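Local coordinates for protein NADH-rubredoxin oxidoreductase (Clostridium acetobutylicum, PDB 3KLJ) that catalyses the NADH-dependent reduction of rubredoxin through a bound FAD, so that rubredoxin can pass electrons on to dioxygen-scavenging proteins in an obligate anaerobe, at residues T10-L15 with K107-S112; D34-N39 with N76-T81; T86-N91 with I103-L108. All blocks are in the same frame, centred on the assembly; numbering follows the deposited sequence. Where two conformers were deposited one is given.

Interaction 1. Residues T10-L15 with K107-S112. With FAD (flavin-adenine dinucleotide), chain B.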
# COMPACT_ATOMS: atom_id res chain seq x y z
N THR A 10 -15.90 -25.48 5.45
CA THR A 10 -14.81 -25.35 6.43
C THR A 10 -15.25 -24.52 7.63
O THR A 10 -16.32 -23.91 7.60
CB THR A 10 -13.54 -24.69 5.82
OG1 THR A 10 -13.90 -23.49 5.13
CG2 THR A 10 -12.87 -25.64 4.86
N LYS A 11 -14.43 -24.52 8.69
CA LYS A 11 -14.68 -23.68 9.86
C LYS A 11 -14.33 -22.22 9.51
O LYS A 11 -15.20 -21.34 9.51
CB LYS A 11 -13.84 -24.15 11.06
CG LYS A 11 -14.49 -25.20 11.97
CD LYS A 11 -14.58 -26.57 11.31
CE LYS A 11 -14.40 -27.69 12.33
NZ LYS A 11 -15.29 -27.54 13.51
N ILE A 12 -13.06 -21.99 9.19
CA ILE A 12 -12.56 -20.66 8.84
C ILE A 12 -12.27 -20.56 7.35
O ILE A 12 -11.40 -21.27 6.82
CB ILE A 12 -11.30 -20.27 9.64
CG1 ILE A 12 -11.54 -20.48 11.15
CG2 ILE A 12 -10.86 -18.84 9.30
CD1 ILE A 12 -10.53 -19.82 12.01
N LEU A 13 -13.03 -19.69 6.69
CA LEU A 13 -12.83 -19.37 5.29
C LEU A 13 -12.11 -18.04 5.19
O LEU A 13 -12.57 -17.03 5.73
CB LEU A 13 -14.15 -19.25 4.55
CG LEU A 13 -14.27 -19.88 3.16
CD1 LEU A 13 -15.20 -19.07 2.25
CD2 LEU A 13 -12.92 -20.14 2.50
N ILE A 14 -10.97 -18.05 4.50
CA ILE A 14 -10.19 -16.84 4.28
C ILE A 14 -10.25 -16.45 2.80
O ILE A 14 -9.77 -17.19 1.92
CB ILE A 14 -8.73 -17.02 4.77
CG1 ILE A 14 -8.71 -17.21 6.29
CG2 ILE A 14 -7.86 -15.82 4.38
CD1 ILE A 14 -7.37 -17.60 6.83
N LEU A 15 -10.86 -15.30 2.54
CA LEU A 15 -11.06 -14.79 1.20
C LEU A 15 -9.92 -13.85 0.81
O LEU A 15 -9.90 -12.67 1.20
CB LEU A 15 -12.42 -14.09 1.13
CG LEU A 15 -13.15 -13.97 -0.21
CD1 LEU A 15 -14.64 -13.57 -0.01
CD2 LEU A 15 -12.43 -12.98 -1.14
N LYS A 107 -16.97 -19.19 9.96
CA LYS A 107 -16.48 -17.82 9.98
C LYS A 107 -15.78 -17.44 8.68
O LYS A 107 -15.05 -18.26 8.10
CB LYS A 107 -15.54 -17.59 11.17
CG LYS A 107 -16.24 -17.02 12.38
CD LYS A 107 -16.40 -18.02 13.47
CE LYS A 107 -17.01 -17.32 14.67
NZ LYS A 107 -17.14 -18.27 15.81
N LEU A 108 -16.01 -16.21 8.23
CA LEU A 108 -15.44 -15.70 7.00
C LEU A 108 -14.52 -14.52 7.30
O LEU A 108 -14.92 -13.56 7.96
CB LEU A 108 -16.55 -15.27 6.02
CG LEU A 108 -16.12 -14.70 4.66
CD1 LEU A 108 -15.40 -15.75 3.81
CD2 LEU A 108 -17.29 -14.12 3.87
N ILE A 109 -13.28 -14.60 6.82
CA ILE A 109 -12.35 -13.49 6.95
C ILE A 109 -12.07 -12.94 5.56
O ILE A 109 -11.50 -13.64 4.72
CB ILE A 109 -11.04 -13.93 7.62
CG1 ILE A 109 -11.33 -14.47 9.04
CG2 ILE A 109 -10.03 -12.79 7.64
CD1 ILE A 109 -10.11 -15.08 9.72
N ILE A 110 -12.48 -11.70 5.32
CA ILE A 110 -12.25 -11.04 4.02
C ILE A 110 -10.91 -10.29 4.01
O ILE A 110 -10.72 -9.30 4.74
CB ILE A 110 -13.41 -10.07 3.65
CG1 ILE A 110 -14.75 -10.81 3.63
CG2 ILE A 110 -13.14 -9.41 2.29
CD1 ILE A 110 -15.98 -9.88 3.57
N ALA A 111 -10.00 -10.77 3.17
CA ALA A 111 -8.64 -10.24 3.10
C ALA A 111 -8.24 -10.06 1.63
O ALA A 111 -7.18 -10.50 1.19
CB ALA A 111 -7.68 -11.19 3.84
N SER A 112 -9.13 -9.42 0.87
CA SER A 112 -9.02 -9.36 -0.60
C SER A 112 -8.17 -8.19 -1.10
O SER A 112 -8.10 -7.96 -2.31
CB SER A 112 -10.42 -9.29 -1.21
OG SER A 112 -11.13 -8.20 -0.64
PA FAD B . -3.04 -8.14 -0.94
O1A FAD B . -3.52 -7.35 -2.13
O2A FAD B . -1.53 -8.15 -0.81
O5B FAD B . -3.59 -9.63 -1.03
C5B FAD B . -4.96 -9.89 -1.30
C4B FAD B . -5.07 -11.16 -2.14
O4B FAD B . -6.45 -11.49 -2.32
C3B FAD B . -4.49 -10.96 -3.54
O3B FAD B . -3.58 -12.01 -3.82
C2B FAD B . -5.68 -10.99 -4.47
O2B FAD B . -5.39 -11.62 -5.70
C1B FAD B . -6.69 -11.80 -3.68
N9A FAD B . -8.09 -11.52 -4.04
C8A FAD B . -8.63 -10.32 -4.43
N7A FAD B . -9.95 -10.50 -4.67
C5A FAD B . -10.27 -11.79 -4.44
C6A FAD B . -11.47 -12.50 -4.54
N6A FAD B . -12.51 -11.97 -5.18
N1A FAD B . -11.47 -13.85 -4.24
C2A FAD B . -10.31 -14.49 -3.84
N3A FAD B . -9.13 -13.78 -3.75
C4A FAD B . -9.11 -12.45 -4.04
N1 FAD B . 3.30 -1.41 1.85
C2 FAD B . 4.14 -0.88 2.81
O2 FAD B . 3.76 -0.79 3.96
N3 FAD B . 5.41 -0.46 2.48
C4 FAD B . 5.85 -0.56 1.18
O4 FAD B . 6.99 -0.17 0.91
C4X FAD B . 5.00 -1.09 0.19
N5 FAD B . 5.42 -1.21 -1.12
C5X FAD B . 4.58 -1.74 -2.09
C6 FAD B . 5.02 -1.85 -3.42
C7 FAD B . 4.15 -2.40 -4.38
C7M FAD B . 4.61 -2.53 -5.80
C8 FAD B . 2.87 -2.82 -4.02
C8M FAD B . 1.92 -3.41 -5.04
C9 FAD B . 2.45 -2.70 -2.70
C9A FAD B . 3.30 -2.16 -1.73
N10 FAD B . 2.88 -2.05 -0.41
C10 FAD B . 3.72 -1.52 0.55
C1' FAD B . 1.50 -2.48 -0.03
C2' FAD B . 1.46 -3.86 0.59
O2' FAD B . 1.86 -4.79 -0.39
C3' FAD B . 0.03 -4.12 1.03
O3' FAD B . -0.30 -3.24 2.09
C4' FAD B . -0.20 -5.54 1.49
O4' FAD B . 0.16 -6.47 0.48
C5' FAD B . -1.69 -5.71 1.79
O5' FAD B . -1.91 -7.07 2.04
P FAD B . -3.38 -7.67 1.89
O1P FAD B . -3.35 -9.14 2.26
O2P FAD B . -4.38 -6.85 2.66
O3P FAD B . -3.77 -7.47 0.33

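Interaction 2. Residues D34-N39 with N76-T81. With FAD (flavin-adenine dinucleotide), chain B.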
# COMPACT_ATOMS: atom_id res chain seq x y z
N ASP A 34 -9.62 -26.30 11.05
CA ASP A 34 -10.17 -26.44 9.70
C ASP A 34 -10.18 -25.08 8.99
O ASP A 34 -11.17 -24.34 9.02
CB ASP A 34 -11.59 -27.03 9.79
CG ASP A 34 -12.18 -27.35 8.42
OD1 ASP A 34 -11.47 -27.28 7.40
OD2 ASP A 34 -13.38 -27.70 8.38
N ILE A 35 -9.05 -24.78 8.34
CA ILE A 35 -8.80 -23.49 7.70
C ILE A 35 -8.62 -23.64 6.19
O ILE A 35 -7.79 -24.44 5.72
CB ILE A 35 -7.53 -22.81 8.28
CG1 ILE A 35 -7.55 -22.82 9.82
CG2 ILE A 35 -7.35 -21.40 7.73
CD1 ILE A 35 -6.15 -22.84 10.43
N THR A 36 -9.38 -22.85 5.44
CA THR A 36 -9.28 -22.80 3.98
C THR A 36 -9.06 -21.38 3.48
O THR A 36 -9.78 -20.46 3.88
CB THR A 36 -10.55 -23.37 3.32
OG1 THR A 36 -10.72 -24.72 3.74
CG2 THR A 36 -10.47 -23.34 1.81
N MET A 37 -8.09 -21.22 2.59
CA MET A 37 -7.79 -19.94 1.97
C MET A 37 -8.12 -20.00 0.48
O MET A 37 -7.70 -20.92 -0.22
CB MET A 37 -6.31 -19.61 2.12
CG MET A 37 -5.78 -19.67 3.53
SD MET A 37 -4.05 -19.16 3.56
CE MET A 37 -4.29 -17.38 3.44
N ILE A 38 -8.87 -19.00 0.02
CA ILE A 38 -9.15 -18.82 -1.40
C ILE A 38 -8.23 -17.74 -1.96
O ILE A 38 -8.15 -16.66 -1.39
CB ILE A 38 -10.62 -18.39 -1.61
CG1 ILE A 38 -11.58 -19.45 -1.06
CG2 ILE A 38 -10.90 -18.12 -3.09
CD1 ILE A 38 -12.96 -18.90 -0.73
N ASN A 39 -7.52 -18.02 -3.06
CA ASN A 39 -6.70 -16.97 -3.70
C ASN A 39 -6.84 -16.90 -5.21
O ASN A 39 -6.72 -17.92 -5.89
CB ASN A 39 -5.23 -17.09 -3.31
CG ASN A 39 -4.44 -15.80 -3.57
OD1 ASN A 39 -4.85 -14.69 -3.18
ND2 ASN A 39 -3.30 -15.95 -4.22
N ASN A 76 -1.68 -28.18 7.73
CA ASN A 76 -3.03 -28.52 7.24
C ASN A 76 -3.92 -27.38 6.78
O ASN A 76 -5.15 -27.50 6.77
CB ASN A 76 -3.78 -29.37 8.26
CG ASN A 76 -3.96 -30.78 7.79
OD1 ASN A 76 -3.01 -31.56 7.77
ND2 ASN A 76 -5.19 -31.12 7.41
N ILE A 77 -3.31 -26.26 6.39
CA ILE A 77 -4.07 -25.16 5.83
C ILE A 77 -4.30 -25.44 4.35
O ILE A 77 -3.35 -25.65 3.59
CB ILE A 77 -3.35 -23.81 6.03
CG1 ILE A 77 -3.32 -23.46 7.53
CG2 ILE A 77 -4.03 -22.71 5.22
CD1 ILE A 77 -2.17 -22.53 7.93
N LYS A 78 -5.56 -25.43 3.95
CA LYS A 78 -5.95 -25.70 2.57
C LYS A 78 -6.02 -24.42 1.74
O LYS A 78 -6.78 -23.49 2.05
CB LYS A 78 -7.29 -26.44 2.54
CG LYS A 78 -7.22 -27.84 3.16
CD LYS A 78 -8.58 -28.35 3.62
CE LYS A 78 -9.03 -27.67 4.92
NZ LYS A 78 -10.42 -28.08 5.29
N VAL A 79 -5.20 -24.37 0.70
CA VAL A 79 -5.17 -23.20 -0.18
C VAL A 79 -5.74 -23.59 -1.54
O VAL A 79 -5.24 -24.51 -2.19
CB VAL A 79 -3.74 -22.63 -0.35
CG1 VAL A 79 -3.77 -21.36 -1.20
CG2 VAL A 79 -3.12 -22.34 1.01
N ILE A 80 -6.81 -22.90 -1.95
CA ILE A 80 -7.35 -23.07 -3.29
C ILE A 80 -6.85 -21.90 -4.14
O ILE A 80 -7.30 -20.76 -3.96
CB ILE A 80 -8.89 -23.12 -3.31
CG1 ILE A 80 -9.42 -23.86 -2.07
CG2 ILE A 80 -9.39 -23.78 -4.60
CD1 ILE A 80 -10.92 -23.70 -1.85
N THR A 81 -5.92 -22.19 -5.05
CA THR A 81 -5.32 -21.15 -5.90
C THR A 81 -6.11 -20.97 -7.19
O THR A 81 -6.90 -21.84 -7.57
CB THR A 81 -3.85 -21.46 -6.25
OG1 THR A 81 -3.75 -22.80 -6.72
CG2 THR A 81 -2.94 -21.26 -5.03
PA FAD B . -3.04 -8.14 -0.94
O1A FAD B . -3.52 -7.35 -2.13
O2A FAD B . -1.53 -8.15 -0.81
O5B FAD B . -3.59 -9.63 -1.03
C5B FAD B . -4.96 -9.89 -1.30
C4B FAD B . -5.07 -11.16 -2.14
O4B FAD B . -6.45 -11.49 -2.32
C3B FAD B . -4.49 -10.96 -3.54
O3B FAD B . -3.58 -12.01 -3.82
C2B FAD B . -5.68 -10.99 -4.47
O2B FAD B . -5.39 -11.62 -5.70
C1B FAD B . -6.69 -11.80 -3.68
N9A FAD B . -8.09 -11.52 -4.04
C8A FAD B . -8.63 -10.32 -4.43
N7A FAD B . -9.95 -10.50 -4.67
C5A FAD B . -10.27 -11.79 -4.44
C6A FAD B . -11.47 -12.50 -4.54
N6A FAD B . -12.51 -11.97 -5.18
N1A FAD B . -11.47 -13.85 -4.24
C2A FAD B . -10.31 -14.49 -3.84
N3A FAD B . -9.13 -13.78 -3.75
C4A FAD B . -9.11 -12.45 -4.04
N1 FAD B . 3.30 -1.41 1.85
C2 FAD B . 4.14 -0.88 2.81
O2 FAD B . 3.76 -0.79 3.96
N3 FAD B . 5.41 -0.46 2.48
C4 FAD B . 5.85 -0.56 1.18
O4 FAD B . 6.99 -0.17 0.91
C4X FAD B . 5.00 -1.09 0.19
N5 FAD B . 5.42 -1.21 -1.12
C5X FAD B . 4.58 -1.74 -2.09
C6 FAD B . 5.02 -1.85 -3.42
C7 FAD B . 4.15 -2.40 -4.38
C7M FAD B . 4.61 -2.53 -5.80
C8 FAD B . 2.87 -2.82 -4.02
C8M FAD B . 1.92 -3.41 -5.04
C9 FAD B . 2.45 -2.70 -2.70
C9A FAD B . 3.30 -2.16 -1.73
N10 FAD B . 2.88 -2.05 -0.41
C10 FAD B . 3.72 -1.52 0.55
C1' FAD B . 1.50 -2.48 -0.03
C2' FAD B . 1.46 -3.86 0.59
O2' FAD B . 1.86 -4.79 -0.39
C3' FAD B . 0.03 -4.12 1.03
O3' FAD B . -0.30 -3.24 2.09
C4' FAD B . -0.20 -5.54 1.49
O4' FAD B . 0.16 -6.47 0.48
C5' FAD B . -1.69 -5.71 1.79
O5' FAD B . -1.91 -7.07 2.04
P FAD B . -3.38 -7.67 1.89
O1P FAD B . -3.35 -9.14 2.26
O2P FAD B . -4.38 -6.85 2.66
O3P FAD B . -3.77 -7.47 0.33

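Interaction 3. Residues T86-N91 with I103-L108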
# COMPACT_ATOMS: atom_id res chain seq x y z
N THR A 86 -16.95 -14.38 -5.98
CA THR A 86 -17.77 -13.39 -6.69
C THR A 86 -18.96 -12.94 -5.85
O THR A 86 -19.46 -11.84 -6.06
CB THR A 86 -18.32 -13.93 -8.04
OG1 THR A 86 -18.90 -15.23 -7.84
CG2 THR A 86 -17.22 -14.03 -9.09
N SER A 87 -19.39 -13.79 -4.92
CA SER A 87 -20.60 -13.55 -4.13
C SER A 87 -20.44 -14.04 -2.69
O SER A 87 -19.71 -15.00 -2.44
CB SER A 87 -21.80 -14.29 -4.74
OG SER A 87 -22.57 -13.45 -5.57
N ILE A 88 -21.14 -13.37 -1.78
CA ILE A 88 -21.27 -13.82 -0.39
C ILE A 88 -22.75 -13.87 -0.03
O ILE A 88 -23.49 -12.90 -0.26
CB ILE A 88 -20.52 -12.92 0.63
CG1 ILE A 88 -19.03 -12.78 0.28
CG2 ILE A 88 -20.64 -13.50 2.05
CD1 ILE A 88 -18.32 -11.67 1.07
N ASP A 89 -23.18 -15.00 0.54
CA ASP A 89 -24.52 -15.17 1.10
C ASP A 89 -24.40 -15.35 2.62
O ASP A 89 -24.31 -16.48 3.12
CB ASP A 89 -25.21 -16.36 0.42
CG ASP A 89 -26.56 -16.70 1.02
OD1 ASP A 89 -27.11 -17.74 0.62
OD2 ASP A 89 -27.08 -15.95 1.88
N PRO A 90 -24.39 -14.24 3.38
CA PRO A 90 -24.15 -14.26 4.82
C PRO A 90 -25.11 -15.07 5.67
O PRO A 90 -24.67 -15.60 6.70
CB PRO A 90 -24.25 -12.78 5.20
CG PRO A 90 -23.69 -12.09 3.99
CD PRO A 90 -24.33 -12.86 2.85
N ASN A 91 -26.38 -15.16 5.28
CA ASN A 91 -27.39 -15.88 6.07
C ASN A 91 -27.27 -17.39 5.94
O ASN A 91 -27.58 -18.14 6.87
CB ASN A 91 -28.80 -15.42 5.70
CG ASN A 91 -29.05 -13.96 6.02
OD1 ASN A 91 -29.72 -13.63 6.99
ND2 ASN A 91 -28.50 -13.08 5.20
N ILE A 103 -18.78 -22.54 -1.31
CA ILE A 103 -18.12 -23.01 -0.09
C ILE A 103 -18.84 -22.50 1.16
O ILE A 103 -19.07 -21.30 1.31
CB ILE A 103 -16.61 -22.61 -0.06
CG1 ILE A 103 -15.81 -23.48 -1.03
CG2 ILE A 103 -16.03 -22.74 1.36
CD1 ILE A 103 -14.53 -22.85 -1.52
N LYS A 104 -19.19 -23.43 2.05
CA LYS A 104 -19.80 -23.09 3.33
C LYS A 104 -18.74 -22.82 4.38
O LYS A 104 -17.72 -23.51 4.44
CB LYS A 104 -20.76 -24.20 3.79
CG LYS A 104 -21.59 -23.84 5.04
CD LYS A 104 -23.01 -24.41 5.00
CE LYS A 104 -23.04 -25.92 5.24
NZ LYS A 104 -24.44 -26.45 5.29
N TYR A 105 -18.98 -21.80 5.20
CA TYR A 105 -18.07 -21.43 6.28
C TYR A 105 -18.82 -21.32 7.60
O TYR A 105 -20.03 -21.18 7.60
CB TYR A 105 -17.39 -20.08 5.96
CG TYR A 105 -18.34 -18.90 5.87
CD1 TYR A 105 -18.75 -18.23 7.03
CD2 TYR A 105 -18.81 -18.44 4.64
CE1 TYR A 105 -19.61 -17.14 6.96
CE2 TYR A 105 -19.67 -17.35 4.56
CZ TYR A 105 -20.07 -16.71 5.73
OH TYR A 105 -20.92 -15.63 5.69
N GLU A 106 -18.08 -21.35 8.71
CA GLU A 106 -18.63 -20.97 10.01
C GLU A 106 -18.22 -19.51 10.27
O GLU A 106 -19.02 -18.70 10.75
CB GLU A 106 -18.14 -21.89 11.12
CG GLU A 106 -18.39 -23.38 10.88
CD GLU A 106 -18.07 -24.25 12.10
OE1 GLU A 106 -17.73 -23.68 13.16
OE2 GLU A 106 -18.16 -25.50 11.99
N LYS A 107 -16.97 -19.19 9.96
CA LYS A 107 -16.48 -17.82 9.98
C LYS A 107 -15.78 -17.44 8.68
O LYS A 107 -15.05 -18.26 8.10
CB LYS A 107 -15.54 -17.59 11.17
CG LYS A 107 -16.24 -17.02 12.38
CD LYS A 107 -16.40 -18.02 13.47
CE LYS A 107 -17.01 -17.32 14.67
NZ LYS A 107 -17.14 -18.27 15.81
N LEU A 108 -16.01 -16.21 8.23
CA LEU A 108 -15.44 -15.70 7.00
C LEU A 108 -14.52 -14.52 7.30
O LEU A 108 -14.92 -13.56 7.96
CB LEU A 108 -16.55 -15.27 6.02
CG LEU A 108 -16.12 -14.70 4.66
CD1 LEU A 108 -15.40 -15.75 3.81
CD2 LEU A 108 -17.29 -14.12 3.87
O HOH W 1 -22.16 -14.80 7.80

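Interaction 1. Residues T10-L15 with K107-S112
L15 and I109 are joined through the backbone in a Rossmann-like FAD-binding sheet of the glutathione reductase type, in which strands 12-15 and 107-110 run parallel as neighbours, their axes 4.8 Å apart at closest approach and turned by 19°. L15 is gripped through both ends of its backbone: its N donates to O of I109 at 2.8 Å, and its O accepts from N of A111 at 2.7 Å. The second bond is less straight, with A111 N tilted 22° out of the carbonyl plane where the strand gives way to loop. On the side chain of L15, CG stands anti to the backbone N, and methyl CD2 lies over the face of the adenine, 3.4 Å from FAD N1A and close to C6A.

I109 also donates from its N to O of L13, again at 2.8 Å. Its side chain belongs to the opposite face, with I12, I14 and K107. There CD1 of I109 meets CG2 of I12 at 3.9 Å as the two side chains cross obliquely, and A24 of helix 19-28 lies against I109 from that side.

K107 works mainly through its backbone. Its N bonds to O of K11 and its O receives N of L13, both at 2.8 Å, while the lysine chain bends at chi2 and leads away, touching Y261 of strand 260-262. On the face of L15, L13 and L108 stand side by side with their CD1 methyls 3.7 Å apart. Beyond the strands the chain carries on to the cofactor: OG of S112 is tied to O of N232, and O of S112 lies 3.2 Å from C8A of the FAD adenine.

Interaction 2. Residues D34-N39 with N76-T81
D34 and K78 supply the one charged link between these segments, a salt bridge from NZ of K78 to OD1 of D34. The modelled 2.5 Å is very short, and its exact length is doubtful. The lysine chain is nearly extended at chi2 and bends at chi3 (-75°), which brings CE past OG1 of T36 at 3.6 Å on the way to the carboxylate. The other carboxylate oxygen, OD2, has a weak bond to N of K11.

Backbone bonds follow the parallel pattern. I35 O accepts from K78 N at 3.0 Å, M37 N donates to K78 O at 2.7 Å, M37 O takes N of I80, and N39 N closes the series on I80 O.

Apolar contacts fall on both faces. On one, CG2 of I77 sits 3.9 Å from CG of M37, and SD of M37 continues to CG2 of V79, with Y72 of helix 69-74 packed against all three residues. On the other face, CD1 of I80 meets CG2 of T36 at 3.7 Å.

At the far end N39, an FAD-binding residue, accepts from N of A17 through its OD1. N39 OD1 also lies 3.0 Å from FAD O3B, a possible hydrogen bond, since the hydroxyl proton has another acceptor within reach. A residue at the C-terminal end of the second strand reaching the adenosine ribose is characteristic of Rossmann-like dinucleotide sites; strand 78-80 flanks it as the edge strand.

Interaction 3. Residues T86-N91 with I103-L108
I88 and P90 face Y105 and L108 across backbones too far apart to pair, the nearest CA atoms, P90 and L108, being 9.1 Å from each other, and the segments meet through side chains and one water. The apolar part is a tip-to-tip meeting of I88 and L108. CD2 of L108 touches both CD1 and CG2 of I88, 3.9 Å from each, so one methyl rests against two branches.

Y105 takes chi1 near +64°, with CG between the backbone N and carbonyl carbon, and one face of its ring is covered by CB of L108, 3.6 Å above the plane and over the centre. The hydroxyl end crosses to the other segment, where OH approaches CA of P90 at 3.6 Å. A water lying in the ring plane at its edge holds a short 2.6 Å hydrogen bond with Y105 OH and probably donates to O of P90 at 2.9 Å. It thus ties the phenol to a carbonyl with which it makes no direct bond. I260 of strand 260-262 touches both P90 and Y105.

Strands 85-89 and 102-104 are the two outer members of a three-stranded antiparallel meander, with 94-97 between them. Here strand 85-89 packs through I88 on L108 at the start of strand 107-110; such a three-stranded meander beside the parallel sheet is a feature of the FAD domain of the glutathione reductase fold.

How the interactions relate
Strand 12-15 is the shared middle strand. Its edge away from 107-110 pairs with strand 35-38 through probable hydrogen bonds, I14 N to T36 O and I14 O to I38 N, both 2.8 Å, so interactions 1 and 2 form one parallel sheet, their centres 9 Å apart. Both touch the adenosine half of FAD, near the C-terminal ends of strands 12-15, 107-110 and 35-38. Interaction 3 shares K107 and L108 with interaction 1 and lies on the sheet face carrying L13, whose CB is 3.6 Å from CB of Y105. CD1 of I80 touches CD1 of I103 at 3.7 Å. The I88 side chain is about 9 Å from FAD, so interaction 3 does not touch the cofactor.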